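Local coordinates for DUF5037 domain-containing protein (Ruminococcus gnavus, PDB 4GL6) that is of unknown function, belonging to the DUF5037 family, and folds as a single chain with an antiparallel and a mixed beta sheet flanked by helices, at residues N37-A42 / E55-P61; P50-F54 / Y99-G103; Q77-A81 / D104-P108; I92-N98 / I146-K152; K189-L194 / N205-I209. All coordinates share one frame; numbering follows the deposited sequence. Where two conformers were deposited one is given.

Following the chain from the N terminus, contact 1 comes first and closes the hairpin of strands 40-46 and 54-59 in the antiparallel sheet. Contact 2 opens in the loop of that hairpin, so it crosses contact 1, and ties the loop to strand 99-104 at the edge of the mixed sheet. Contacts 3 and 4 both start on helix 75-95: contact 3 fastens its beginning to the chain leaving strand 99-104, and contact 4 its far end to the turn after strand 140-147. Contacts 2, 3 and 4 cross one another, and none nests. Contact 5 follows in series, closing a short helical hairpin whose L194 reaches contact 2.

Contact 1: N37-A42 / E55-P61; sequences NGAIYA and EGSYFNP
I40 with Y58 and A42 with G56 form antiparallel hydrogen-bonded pairs, the axes of strands 40-42 and 55-59 running at 153° to each other. Each pair makes both of its bonds, and the one from I40 N to Y58 O, 2.7 Å long, is nearly straight. Y41 and S57 sit between them as a non-hydrogen-bonded pair, with S57 OG 3.6 Å from Y41 CE1. The opposite face carries I40, A42 and Y58, apolar or aromatic residues suited to the cover that helix 6-18 lays over them; the A42 methyl CB is 4.3 Å from Y58 CE1. Glycine suits position 56, beside the same ring, where a CB would probably come too close to Y58 CE1.

Past the last regular pair, N37 takes over. Its CG lies anti to the backbone N (chi1 -169°), which carries the amide across to the other strand: ND2 donates to N60 O at 2.7 Å, with that oxygen in the amide plane, while OD1 accepts from Q29. The N37 carbonyl O meets the edge of the F59 ring, 3.3 Å from CE1. A leucine here would probably leave N60 O without this donor and cost Q29 one of its two acceptors, loosening the hold at the end of the hairpin. One amide, both donor and acceptor, thus extends the polar cross-linking of the hairpin beyond its ladder.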
# COMPACT_ATOMS: atom_id res chain seq x y z
N ASN A 37 3.25 23.90 15.50
CA ASN A 37 1.99 23.31 15.08
C ASN A 37 2.14 22.84 13.63
O ASN A 37 1.43 23.29 12.72
CB ASN A 37 0.85 24.32 15.28
CG ASN A 37 -0.55 23.70 15.11
OD1 ASN A 37 -0.74 22.49 15.23
ND2 ASN A 37 -1.53 24.56 14.86
N GLY A 38 3.09 21.93 13.43
CA GLY A 38 3.31 21.33 12.12
C GLY A 38 2.19 20.39 11.67
O GLY A 38 1.19 20.19 12.37
N ALA A 39 2.38 19.81 10.49
CA ALA A 39 1.42 18.88 9.92
C ALA A 39 1.19 17.65 10.83
O ALA A 39 2.13 17.20 11.51
CB ALA A 39 1.90 18.42 8.54
N ILE A 40 -0.05 17.16 10.85
CA ILE A 40 -0.46 15.98 11.60
C ILE A 40 -0.60 14.85 10.60
O ILE A 40 -1.40 14.96 9.65
CB ILE A 40 -1.80 16.16 12.33
CG1 ILE A 40 -1.73 17.30 13.34
CG2 ILE A 40 -2.17 14.88 13.09
CD1 ILE A 40 -3.09 17.62 13.95
N TYR A 41 0.14 13.76 10.82
CA TYR A 41 0.11 12.55 9.97
C TYR A 41 -0.67 11.46 10.73
O TYR A 41 -0.19 10.92 11.71
CB TYR A 41 1.54 12.12 9.57
CG TYR A 41 2.29 13.20 8.79
CD1 TYR A 41 2.14 13.32 7.40
CD2 TYR A 41 3.14 14.12 9.45
CE1 TYR A 41 2.82 14.31 6.70
CE2 TYR A 41 3.82 15.12 8.75
CZ TYR A 41 3.66 15.21 7.38
OH TYR A 41 4.33 16.21 6.69
N ALA A 42 -1.85 11.13 10.23
CA ALA A 42 -2.78 10.20 10.85
C ALA A 42 -2.90 8.86 10.11
O ALA A 42 -3.17 8.86 8.91
CB ALA A 42 -4.16 10.86 10.87
N GLU A 55 -2.62 6.60 5.31
CA GLU A 55 -2.15 7.83 5.94
C GLU A 55 -2.84 9.05 5.32
O GLU A 55 -3.14 9.06 4.14
CB GLU A 55 -0.63 7.96 5.86
CG GLU A 55 -0.04 8.94 6.87
CD GLU A 55 1.48 8.96 6.85
OE1 GLU A 55 2.03 9.38 5.81
OE2 GLU A 55 2.11 8.59 7.89
N GLY A 56 -3.12 10.03 6.17
CA GLY A 56 -3.72 11.30 5.81
C GLY A 56 -2.92 12.41 6.48
O GLY A 56 -2.32 12.21 7.54
N SER A 57 -2.93 13.58 5.87
CA SER A 57 -2.15 14.73 6.29
C SER A 57 -3.14 15.86 6.67
O SER A 57 -3.97 16.22 5.85
CB SER A 57 -1.24 15.08 5.12
OG SER A 57 -0.19 15.93 5.52
N TYR A 58 -3.08 16.36 7.91
CA TYR A 58 -4.00 17.41 8.42
C TYR A 58 -3.26 18.54 9.17
O TYR A 58 -2.10 18.39 9.53
CB TYR A 58 -5.06 16.80 9.38
CG TYR A 58 -5.91 15.70 8.75
CD1 TYR A 58 -5.46 14.38 8.72
CD2 TYR A 58 -7.16 15.98 8.17
CE1 TYR A 58 -6.23 13.36 8.12
CE2 TYR A 58 -7.94 14.97 7.57
CZ TYR A 58 -7.47 13.67 7.54
OH TYR A 58 -8.21 12.66 6.96
N PHE A 59 -3.95 19.67 9.35
CA PHE A 59 -3.47 20.82 10.13
C PHE A 59 -4.59 21.19 11.10
O PHE A 59 -5.75 21.27 10.67
CB PHE A 59 -3.09 22.00 9.22
CG PHE A 59 -2.75 23.27 9.96
CD1 PHE A 59 -1.48 23.47 10.50
CD2 PHE A 59 -3.71 24.30 10.09
CE1 PHE A 59 -1.17 24.66 11.17
CE2 PHE A 59 -3.40 25.49 10.76
CZ PHE A 59 -2.13 25.66 11.30
N ASN A 60 -4.25 21.37 12.37
CA ASN A 60 -5.21 21.69 13.42
C ASN A 60 -4.92 23.10 13.93
O ASN A 60 -3.89 23.29 14.58
CB ASN A 60 -5.10 20.68 14.56
CG ASN A 60 -6.14 20.90 15.64
OD1 ASN A 60 -7.34 20.90 15.39
ND2 ASN A 60 -5.67 21.08 16.86
N PRO A 61 -5.81 24.10 13.64
CA PRO A 61 -5.53 25.48 14.07
C PRO A 61 -5.40 25.71 15.58
O PRO A 61 -5.95 24.93 16.37
CB PRO A 61 -6.71 26.28 13.49
CG PRO A 61 -7.21 25.44 12.37
CD PRO A 61 -7.04 24.03 12.83

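Contact 2: P50-F54 / Y99-G103; sequences PKHPF and YYIQG
Y100 OH is the polar atom on which this contact turns, for it donates to K51 O at 2.7 Å and has other oxygen and nitrogen atoms close by. The hydroxyl approaches that carbonyl at a C=O...donor angle of 137°, tilted somewhat from its plane, and K51 O in turn lies at the edge of the tyrosine ring. H52 ND1 stands 3.1 Å from Y100 OH. L194 O, at the end of helix 184-194, is also close enough to be a probable partner, though the two carbonyls would have to share or compete for the single hydroxyl proton. P53 adds a purely van der Waals touch, its CD 3.7 Å from Y100 OH.

The two rings arrive from opposite directions. Y100 has CG anti to its own N (chi1 -170°), which sends the phenol out from strand 99-103 to the loop. H52 swings its imidazole over one face of that phenol, with H52 CE1 3.4 Å above the plane of the Y100 ring and offset toward the rim. The planes meet obliquely at 31°, so the pair is neither a true stack nor edge-to-face. Histidine suits the place, being flat enough to lie over the phenol while carrying a nitrogen near its hydroxyl. Beyond it lie R78 and E85 of helix 75-95 and a bound glycerol, probably from the crystallisation liquor.

Tyrosine is long enough to span from the mixed sheet to the hairpin loop, where its single hydroxyl pins one loop carbonyl with a second, L194 O, near.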
# COMPACT_ATOMS: atom_id res chain seq x y z
N PRO A 50 -11.08 -2.74 7.70
CA PRO A 50 -10.31 -2.48 8.91
C PRO A 50 -8.88 -3.02 8.99
O PRO A 50 -8.15 -2.56 9.86
CB PRO A 50 -11.16 -3.15 10.00
CG PRO A 50 -11.75 -4.33 9.31
CD PRO A 50 -11.96 -3.92 7.88
N LYS A 51 -8.50 -3.96 8.13
CA LYS A 51 -7.14 -4.53 8.19
C LYS A 51 -6.10 -3.74 7.38
O LYS A 51 -4.91 -4.03 7.53
CB LYS A 51 -7.16 -5.99 7.71
CG LYS A 51 -8.11 -6.94 8.43
CD LYS A 51 -7.63 -7.41 9.81
CE LYS A 51 -8.59 -8.45 10.39
NZ LYS A 51 -8.06 -9.18 11.57
N HIS A 52 -6.51 -2.78 6.54
CA HIS A 52 -5.60 -2.02 5.65
C HIS A 52 -5.57 -0.53 5.87
O HIS A 52 -6.34 0.23 5.23
CB HIS A 52 -5.95 -2.31 4.22
CG HIS A 52 -5.69 -3.73 3.85
ND1 HIS A 52 -4.47 -4.15 3.47
CD2 HIS A 52 -6.51 -4.84 3.86
CE1 HIS A 52 -4.52 -5.45 3.22
NE2 HIS A 52 -5.77 -5.88 3.46
N PRO A 53 -4.66 -0.06 6.74
CA PRO A 53 -4.64 1.37 7.05
C PRO A 53 -4.09 2.26 5.94
O PRO A 53 -3.42 1.78 5.03
CB PRO A 53 -3.76 1.45 8.29
CG PRO A 53 -2.87 0.27 8.19
CD PRO A 53 -3.60 -0.80 7.46
N PHE A 54 -4.42 3.55 6.03
CA PHE A 54 -3.93 4.57 5.10
C PHE A 54 -3.60 5.85 5.83
O PHE A 54 -4.21 6.15 6.86
CB PHE A 54 -4.93 4.84 3.99
CG PHE A 54 -6.24 5.43 4.45
CD1 PHE A 54 -7.24 4.60 4.96
CD2 PHE A 54 -6.49 6.80 4.33
CE1 PHE A 54 -8.45 5.14 5.38
CE2 PHE A 54 -7.71 7.35 4.73
CZ PHE A 54 -8.69 6.51 5.25
N TYR A 99 -1.68 -14.60 4.01
CA TYR A 99 -0.86 -13.58 3.40
C TYR A 99 -1.39 -12.19 3.71
O TYR A 99 -2.53 -12.04 4.15
CB TYR A 99 -0.84 -13.75 1.85
CG TYR A 99 -2.23 -13.87 1.27
CD1 TYR A 99 -3.00 -12.73 1.00
CD2 TYR A 99 -2.80 -15.11 1.03
CE1 TYR A 99 -4.30 -12.83 0.49
CE2 TYR A 99 -4.10 -15.22 0.51
CZ TYR A 99 -4.84 -14.08 0.25
OH TYR A 99 -6.11 -14.19 -0.25
N TYR A 100 -0.57 -11.18 3.46
CA TYR A 100 -0.98 -9.80 3.60
C TYR A 100 -0.44 -9.06 2.38
O TYR A 100 0.78 -9.08 2.14
CB TYR A 100 -0.45 -9.19 4.90
CG TYR A 100 -1.07 -7.84 5.19
CD1 TYR A 100 -0.56 -6.67 4.60
CD2 TYR A 100 -2.14 -7.71 6.07
CE1 TYR A 100 -1.11 -5.42 4.86
CE2 TYR A 100 -2.70 -6.46 6.35
CZ TYR A 100 -2.18 -5.32 5.75
OH TYR A 100 -2.71 -4.09 6.00
N ILE A 101 -1.34 -8.42 1.62
CA ILE A 101 -0.97 -7.67 0.43
C ILE A 101 -1.11 -6.20 0.78
O ILE A 101 -2.22 -5.73 1.05
CB ILE A 101 -1.88 -8.02 -0.75
CG1 ILE A 101 -1.85 -9.54 -1.03
CG2 ILE A 101 -1.47 -7.22 -1.98
CD1 ILE A 101 -2.89 -10.02 -2.02
N GLN A 102 0.01 -5.48 0.76
CA GLN A 102 0.04 -4.05 1.08
C GLN A 102 0.33 -3.21 -0.17
O GLN A 102 1.44 -3.25 -0.71
CB GLN A 102 1.11 -3.79 2.13
CG GLN A 102 1.07 -2.40 2.73
CD GLN A 102 2.31 -2.12 3.52
OE1 GLN A 102 3.39 -1.98 2.95
NE2 GLN A 102 2.17 -1.99 4.81
N GLY A 103 -0.66 -2.44 -0.61
CA GLY A 103 -0.51 -1.56 -1.76
C GLY A 103 0.12 -0.25 -1.32
O GLY A 103 -0.28 0.29 -0.30

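Contact 3: Q77-A81 / D104-P108; sequences QRLLA and DIIIP
Q77 meets I107 first, near the start of helix 75-95, where its side-chain amide takes the place of a backbone partner for the passing chain. OE1 accepts from I107 N at 2.9 Å through a fairly straight bond (166° at the hydrogen), the donor tilted 26° from the carbonyl plane of the amide. The reach comes from a long glutamine chain that leaves the helix with CG opposite the backbone N (chi1 -161°) and stays extended to the amide. Alongside it, pointing the same way, runs I106, whose CD1 is 4.2 Å from Q77 OE1, and the I107 CB also lies near that oxygen.

The topology behind this is a helix followed directly by a strand: helix 75-95 leads into strand 99-104, the edge strand of the mixed sheet, and residues 104-108 leave that strand to pass back beside the early turns of the same helix.

L80, one turn after Q77, points at this returning chain. Its CD1 rests 3.6 Å from I107 CD1, the two side chains crossing at about a right angle, and its CB lies 3.9 Å from I105 CD1. Branched aliphatic residues fill this buried seam well, and Y125 of helix 122-129 touches all three of L80, I105 and I107. A81 offers backbone: I105 CD1 lies 3.5 Å from A81 N, which is itself bonded within the helix to Q77 O.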
# COMPACT_ATOMS: atom_id res chain seq x y z
N GLN A 77 -6.21 7.88 -2.64
CA GLN A 77 -5.01 7.08 -2.65
C GLN A 77 -5.28 5.65 -2.14
O GLN A 77 -4.83 4.68 -2.74
CB GLN A 77 -3.98 7.79 -1.76
CG GLN A 77 -2.55 7.41 -1.95
CD GLN A 77 -1.63 8.34 -1.19
OE1 GLN A 77 -1.07 9.31 -1.73
NE2 GLN A 77 -1.53 8.09 0.10
N ARG A 78 -6.00 5.55 -1.02
CA ARG A 78 -6.35 4.25 -0.42
C ARG A 78 -7.21 3.39 -1.33
O ARG A 78 -7.00 2.18 -1.43
CB ARG A 78 -7.04 4.42 0.95
CG ARG A 78 -7.67 3.16 1.56
CD ARG A 78 -6.64 2.05 1.73
NE ARG A 78 -7.23 0.72 1.64
CZ ARG A 78 -6.56 -0.41 1.38
NH1 ARG A 78 -5.26 -0.42 1.16
NH2 ARG A 78 -7.23 -1.56 1.32
N LEU A 79 -8.20 4.01 -1.96
CA LEU A 79 -9.07 3.31 -2.89
C LEU A 79 -8.27 2.74 -4.07
O LEU A 79 -8.59 1.64 -4.54
CB LEU A 79 -10.18 4.22 -3.39
CG LEU A 79 -11.18 4.76 -2.36
CD1 LEU A 79 -12.09 5.80 -3.02
CD2 LEU A 79 -11.98 3.63 -1.74
N LEU A 80 -7.25 3.47 -4.53
CA LEU A 80 -6.37 2.98 -5.61
C LEU A 80 -5.54 1.77 -5.09
O LEU A 80 -5.44 0.76 -5.78
CB LEU A 80 -5.52 4.10 -6.22
CG LEU A 80 -6.19 5.14 -7.14
CD1 LEU A 80 -5.25 6.30 -7.46
CD2 LEU A 80 -6.68 4.54 -8.46
N ALA A 81 -5.00 1.88 -3.87
CA ALA A 81 -4.29 0.77 -3.21
C ALA A 81 -5.17 -0.46 -3.06
O ALA A 81 -4.72 -1.56 -3.34
CB ALA A 81 -3.73 1.17 -1.82
N ASP A 104 1.08 0.25 -2.09
CA ASP A 104 1.83 1.48 -1.81
C ASP A 104 1.76 2.40 -3.02
O ASP A 104 2.65 2.41 -3.87
CB ASP A 104 3.28 1.09 -1.44
CG ASP A 104 4.16 2.28 -1.06
OD1 ASP A 104 3.68 3.38 -0.70
OD2 ASP A 104 5.38 2.08 -1.09
N ILE A 105 0.67 3.16 -3.09
CA ILE A 105 0.38 4.12 -4.16
C ILE A 105 0.40 5.51 -3.54
O ILE A 105 -0.29 5.74 -2.59
CB ILE A 105 -0.98 3.83 -4.80
CG1 ILE A 105 -0.92 2.50 -5.56
CG2 ILE A 105 -1.38 4.95 -5.78
CD1 ILE A 105 -2.25 1.96 -6.03
N ILE A 106 1.23 6.40 -4.08
CA ILE A 106 1.38 7.78 -3.61
C ILE A 106 0.95 8.77 -4.71
O ILE A 106 1.59 8.84 -5.75
CB ILE A 106 2.83 8.08 -3.22
CG1 ILE A 106 3.27 7.20 -2.02
CG2 ILE A 106 3.02 9.57 -2.93
CD1 ILE A 106 2.54 7.47 -0.71
N ILE A 107 -0.11 9.52 -4.44
CA ILE A 107 -0.65 10.54 -5.34
C ILE A 107 0.12 11.84 -5.07
O ILE A 107 0.09 12.32 -3.94
CB ILE A 107 -2.13 10.83 -5.04
CG1 ILE A 107 -2.97 9.57 -5.24
CG2 ILE A 107 -2.66 11.96 -5.91
CD1 ILE A 107 -2.89 8.95 -6.63
N PRO A 108 0.80 12.41 -6.09
CA PRO A 108 1.57 13.65 -5.89
C PRO A 108 0.69 14.91 -5.72
O PRO A 108 -0.48 14.92 -6.16
CB PRO A 108 2.43 13.74 -7.15
CG PRO A 108 1.62 13.02 -8.20
CD PRO A 108 0.84 11.96 -7.50

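Contact 4: I92-N98 / I146-K152; sequences ISQAAEN and IDASTMK
T150 holds OG1 between its backbone N and carbonyl carbon (chi1 71°), a torsion that lets one hydroxyl serve both sides: it accepts from N98 N at 3.2 Å and donates to D147 O. K152, with CG opposite its carbonyl carbon and an extended chain beyond, runs back toward the helix so that NZ makes a weak bond to S93 O.

The setting is the link between helix 75-95 and strand 99-104, docked on the turn after strand 140-147. D147 OD1 shapes that turn as an Asx turn by accepting from S149 N, and OD2 bonds H184. A single bridge joins A96 and selenomethionine M151: K152 N donates to A95 O at 2.8 Å from above the carbonyl plane, and E97 N to T150 O at 2.9 Å. A little further on, D147 N reaches N98 O at 3.0 Å.

Alanine suits position 96, where its small CB fits against I146 CG2 and lies 4.3 Å from M151 SE. The lysine charge, close to carbonyls near the helix end, is probably favourable there. E97 crosses K152 at about a right angle, its CG 3.6 Å from K152 CE, while E97 OE2 stays 6.0 Å from K152 NZ.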
# COMPACT_ATOMS: atom_id res chain seq x y z
N ILE A 92 -2.17 -14.16 -5.78
CA ILE A 92 -1.66 -14.58 -4.46
C ILE A 92 -2.56 -15.59 -3.74
O ILE A 92 -2.06 -16.54 -3.13
CB ILE A 92 -1.36 -13.37 -3.52
CG1 ILE A 92 -0.24 -12.47 -4.10
CG2 ILE A 92 -0.96 -13.82 -2.11
CD1 ILE A 92 1.14 -13.09 -4.20
N SER A 93 -3.88 -15.42 -3.86
CA SER A 93 -4.85 -16.34 -3.21
C SER A 93 -4.81 -17.76 -3.74
O SER A 93 -5.29 -18.67 -3.05
CB SER A 93 -6.26 -15.80 -3.31
OG SER A 93 -6.61 -15.65 -4.67
N GLN A 94 -4.31 -17.92 -4.97
CA GLN A 94 -4.15 -19.24 -5.59
C GLN A 94 -2.80 -19.87 -5.22
O GLN A 94 -2.63 -21.08 -5.31
CB GLN A 94 -4.27 -19.16 -7.12
CG GLN A 94 -5.59 -18.63 -7.65
CD GLN A 94 -5.79 -18.94 -9.13
OE1 GLN A 94 -6.31 -20.00 -9.48
NE2 GLN A 94 -5.40 -18.01 -9.99
N ALA A 95 -1.83 -19.04 -4.80
CA ALA A 95 -0.48 -19.47 -4.40
C ALA A 95 -0.33 -19.86 -2.91
O ALA A 95 0.45 -20.78 -2.60
CB ALA A 95 0.51 -18.36 -4.72
N ALA A 96 -1.02 -19.14 -2.02
CA ALA A 96 -0.97 -19.40 -0.55
C ALA A 96 -2.32 -19.14 0.15
O ALA A 96 -3.20 -18.52 -0.45
CB ALA A 96 0.11 -18.55 0.10
N GLU A 97 -2.48 -19.63 1.39
CA GLU A 97 -3.73 -19.44 2.17
C GLU A 97 -3.68 -18.17 3.02
O GLU A 97 -4.64 -17.40 3.00
CB GLU A 97 -4.04 -20.62 3.10
CG GLU A 97 -4.18 -21.97 2.41
CD GLU A 97 -4.31 -23.14 3.38
OE1 GLU A 97 -4.75 -22.94 4.54
OE2 GLU A 97 -3.97 -24.28 3.00
N ASN A 98 -2.60 -18.01 3.78
CA ASN A 98 -2.36 -16.82 4.63
C ASN A 98 -1.35 -15.89 4.01
O ASN A 98 -0.27 -16.31 3.60
CB ASN A 98 -1.85 -17.19 6.02
CG ASN A 98 -2.95 -17.44 6.99
OD1 ASN A 98 -3.09 -16.68 7.97
ND2 ASN A 98 -3.79 -18.44 6.71
N ILE A 146 3.81 -13.43 2.56
CA ILE A 146 3.19 -14.75 2.51
C ILE A 146 3.65 -15.65 3.66
O ILE A 146 4.83 -15.64 4.00
CB ILE A 146 3.54 -15.49 1.19
CG1 ILE A 146 3.02 -14.71 -0.02
CG2 ILE A 146 2.93 -16.89 1.18
CD1 ILE A 146 3.42 -15.31 -1.35
N ASP A 147 2.71 -16.42 4.22
CA ASP A 147 2.99 -17.43 5.24
C ASP A 147 3.43 -18.62 4.40
O ASP A 147 2.60 -19.27 3.76
CB ASP A 147 1.74 -17.74 6.07
CG ASP A 147 1.97 -18.77 7.17
OD1 ASP A 147 2.96 -19.52 7.11
OD2 ASP A 147 1.12 -18.81 8.09
N ALA A 148 4.74 -18.86 4.38
CA ALA A 148 5.34 -19.92 3.55
C ALA A 148 4.89 -21.32 3.94
O ALA A 148 4.95 -22.20 3.12
CB ALA A 148 6.86 -19.81 3.56
N SER A 149 4.43 -21.51 5.17
CA SER A 149 3.90 -22.81 5.60
C SER A 149 2.58 -23.18 4.89
O SER A 149 2.26 -24.36 4.76
CB SER A 149 3.68 -22.83 7.12
OG SER A 149 2.66 -21.92 7.50
N THR A 150 1.84 -22.17 4.43
CA THR A 150 0.53 -22.33 3.82
C THR A 150 0.52 -22.20 2.28
O THR A 150 -0.46 -21.69 1.73
CB THR A 150 -0.44 -21.29 4.44
OG1 THR A 150 -0.10 -19.98 3.97
CG2 THR A 150 -0.40 -21.34 5.97
N MSE A 151 1.58 -22.65 1.59
CA MSE A 151 1.60 -22.61 0.09
C MSE A 151 0.60 -23.64 -0.43
O MSE A 151 0.43 -24.70 0.18
CB MSE A 151 2.98 -22.96 -0.51
CG MSE A 151 4.13 -22.10 -0.10
SE MSE A 151 3.98 -20.22 -0.50
CE MSE A 151 3.94 -20.25 -2.46
N LYS A 152 -0.04 -23.34 -1.57
CA LYS A 152 -1.06 -24.22 -2.18
C LYS A 152 -0.50 -25.16 -3.28
O LYS A 152 -1.28 -25.72 -4.07
CB LYS A 152 -2.24 -23.38 -2.70
CG LYS A 152 -3.09 -22.77 -1.60
CD LYS A 152 -4.37 -22.12 -2.11
CE LYS A 152 -5.30 -21.77 -0.96
NZ LYS A 152 -6.61 -21.19 -1.38

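Contact 5: K189-L194 / N205-I209; sequences KAEKIL and NFEDI
F206 has the largest share of the contact between helices 184-194 and 204-210, and its atoms meet the facing helix one after another. CB lies beside I193, 4.2 Å from I193 CG2. Because CG is anti to the backbone N (chi1 -178°), the ring then leans across to the neighbouring helix. Its CD1 meets I193 CG2 at 4.0 Å. CE1 meets L194 CG at 3.7 Å, with the methyl of A190 close by, while A190 O sits at the ring edge, near its plane. That oxygen is already engaged by I193 N and L194 N in its own helix. At the tip, F206 CZ touches L194 CD2 at 3.8 Å. L194 crosses the phenylalanine at about a right angle, and Y145 of strand 140-147 meets the same ring edge-to-face.

A small alanine at 190 lets the ring come near the helix backbone. Further out, I193 and I209 reach toward each other tip to tip, CD1 to CD1 at 3.9 Å. I209 CD1 also rests on K189 CB at 3.8 Å, and I193 CD1 touches N205 ND2 at 3.6 Å. Replacing F206 by an alanine would probably open a gap between helix 204-210 and A190, I193 and L194, and deprive Y145 of its aromatic mate.

The axes of segments 189-194 and 205-209 approach to 10.0 Å at 149°; joined by a short loop and held by apolar side chains, their helices form an antiparallel alpha-alpha hairpin lying against the mixed sheet.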
# COMPACT_ATOMS: atom_id res chain seq x y z
N LYS A 189 3.39 -12.53 13.50
CA LYS A 189 3.84 -11.31 14.19
C LYS A 189 3.79 -10.13 13.24
O LYS A 189 3.37 -9.03 13.62
CB LYS A 189 5.27 -11.45 14.70
CG LYS A 189 5.49 -12.47 15.80
CD LYS A 189 6.97 -12.60 16.08
CE LYS A 189 7.24 -13.75 17.00
NZ LYS A 189 8.71 -13.98 17.09
N ALA A 190 4.25 -10.36 12.00
CA ALA A 190 4.27 -9.35 10.97
C ALA A 190 2.87 -8.80 10.74
O ALA A 190 2.68 -7.60 10.77
CB ALA A 190 4.83 -9.93 9.68
N GLU A 191 1.91 -9.69 10.55
CA GLU A 191 0.49 -9.37 10.26
C GLU A 191 -0.08 -8.42 11.29
O GLU A 191 -0.71 -7.45 10.93
CB GLU A 191 -0.32 -10.68 10.23
CG GLU A 191 -1.79 -10.67 9.78
CD GLU A 191 -2.48 -12.00 10.09
OE1 GLU A 191 -2.40 -12.50 11.25
OE2 GLU A 191 -3.10 -12.58 9.16
N LYS A 192 0.17 -8.68 12.58
CA LYS A 192 -0.33 -7.82 13.67
C LYS A 192 0.16 -6.36 13.56
O LYS A 192 -0.56 -5.45 13.96
CB LYS A 192 0.01 -8.39 15.05
CG LYS A 192 -0.49 -9.81 15.35
CD LYS A 192 -1.97 -10.12 15.14
CE LYS A 192 -2.17 -11.64 15.17
NZ LYS A 192 -3.58 -12.10 15.16
N ILE A 193 1.35 -6.15 13.00
CA ILE A 193 1.93 -4.80 12.80
C ILE A 193 1.36 -4.14 11.54
O ILE A 193 0.99 -2.97 11.57
CB ILE A 193 3.47 -4.87 12.75
CG1 ILE A 193 4.03 -5.41 14.09
CG2 ILE A 193 4.04 -3.48 12.46
CD1 ILE A 193 5.51 -5.74 14.09
N LEU A 194 1.31 -4.90 10.44
CA LEU A 194 0.74 -4.44 9.16
C LEU A 194 -0.71 -3.97 9.25
O LEU A 194 -1.12 -3.10 8.49
CB LEU A 194 0.87 -5.53 8.08
CG LEU A 194 2.28 -5.88 7.58
CD1 LEU A 194 2.35 -7.28 6.97
CD2 LEU A 194 2.80 -4.85 6.60
N ASN A 205 10.98 -2.98 14.83
CA ASN A 205 10.69 -4.41 15.17
C ASN A 205 10.13 -5.20 13.98
O ASN A 205 10.42 -6.39 13.86
CB ASN A 205 9.78 -4.59 16.40
CG ASN A 205 8.41 -3.94 16.22
OD1 ASN A 205 8.26 -2.92 15.51
ND2 ASN A 205 7.39 -4.54 16.87
N PHE A 206 9.36 -4.53 13.12
CA PHE A 206 8.89 -5.13 11.87
C PHE A 206 10.09 -5.49 10.98
O PHE A 206 10.14 -6.59 10.44
CB PHE A 206 7.95 -4.18 11.10
CG PHE A 206 7.41 -4.77 9.84
CD1 PHE A 206 6.28 -5.58 9.87
CD2 PHE A 206 8.02 -4.55 8.61
CE1 PHE A 206 5.76 -6.14 8.71
CE2 PHE A 206 7.51 -5.12 7.44
CZ PHE A 206 6.37 -5.91 7.49
N GLU A 207 11.02 -4.54 10.84
CA GLU A 207 12.23 -4.71 10.01
C GLU A 207 13.04 -5.88 10.56
O GLU A 207 13.52 -6.70 9.77
CB GLU A 207 13.07 -3.41 9.91
CG GLU A 207 12.36 -2.15 9.36
CD GLU A 207 11.70 -2.28 7.99
OE1 GLU A 207 12.21 -3.01 7.11
OE2 GLU A 207 10.67 -1.60 7.78
N ASP A 208 13.10 -6.00 11.89
CA ASP A 208 13.78 -7.11 12.56
C ASP A 208 13.12 -8.47 12.27
O ASP A 208 13.83 -9.48 12.16
CB ASP A 208 13.87 -6.91 14.09
CG ASP A 208 14.72 -5.70 14.51
OD1 ASP A 208 15.49 -5.13 13.69
OD2 ASP A 208 14.61 -5.31 15.70
N ILE A 209 11.78 -8.52 12.16
CA ILE A 209 11.08 -9.79 11.87
C ILE A 209 11.34 -10.25 10.45
O ILE A 209 11.61 -11.42 10.23
CB ILE A 209 9.56 -9.67 12.06
CG1 ILE A 209 9.21 -9.46 13.53
CG2 ILE A 209 8.87 -10.93 11.56
CD1 ILE A 209 7.85 -8.84 13.72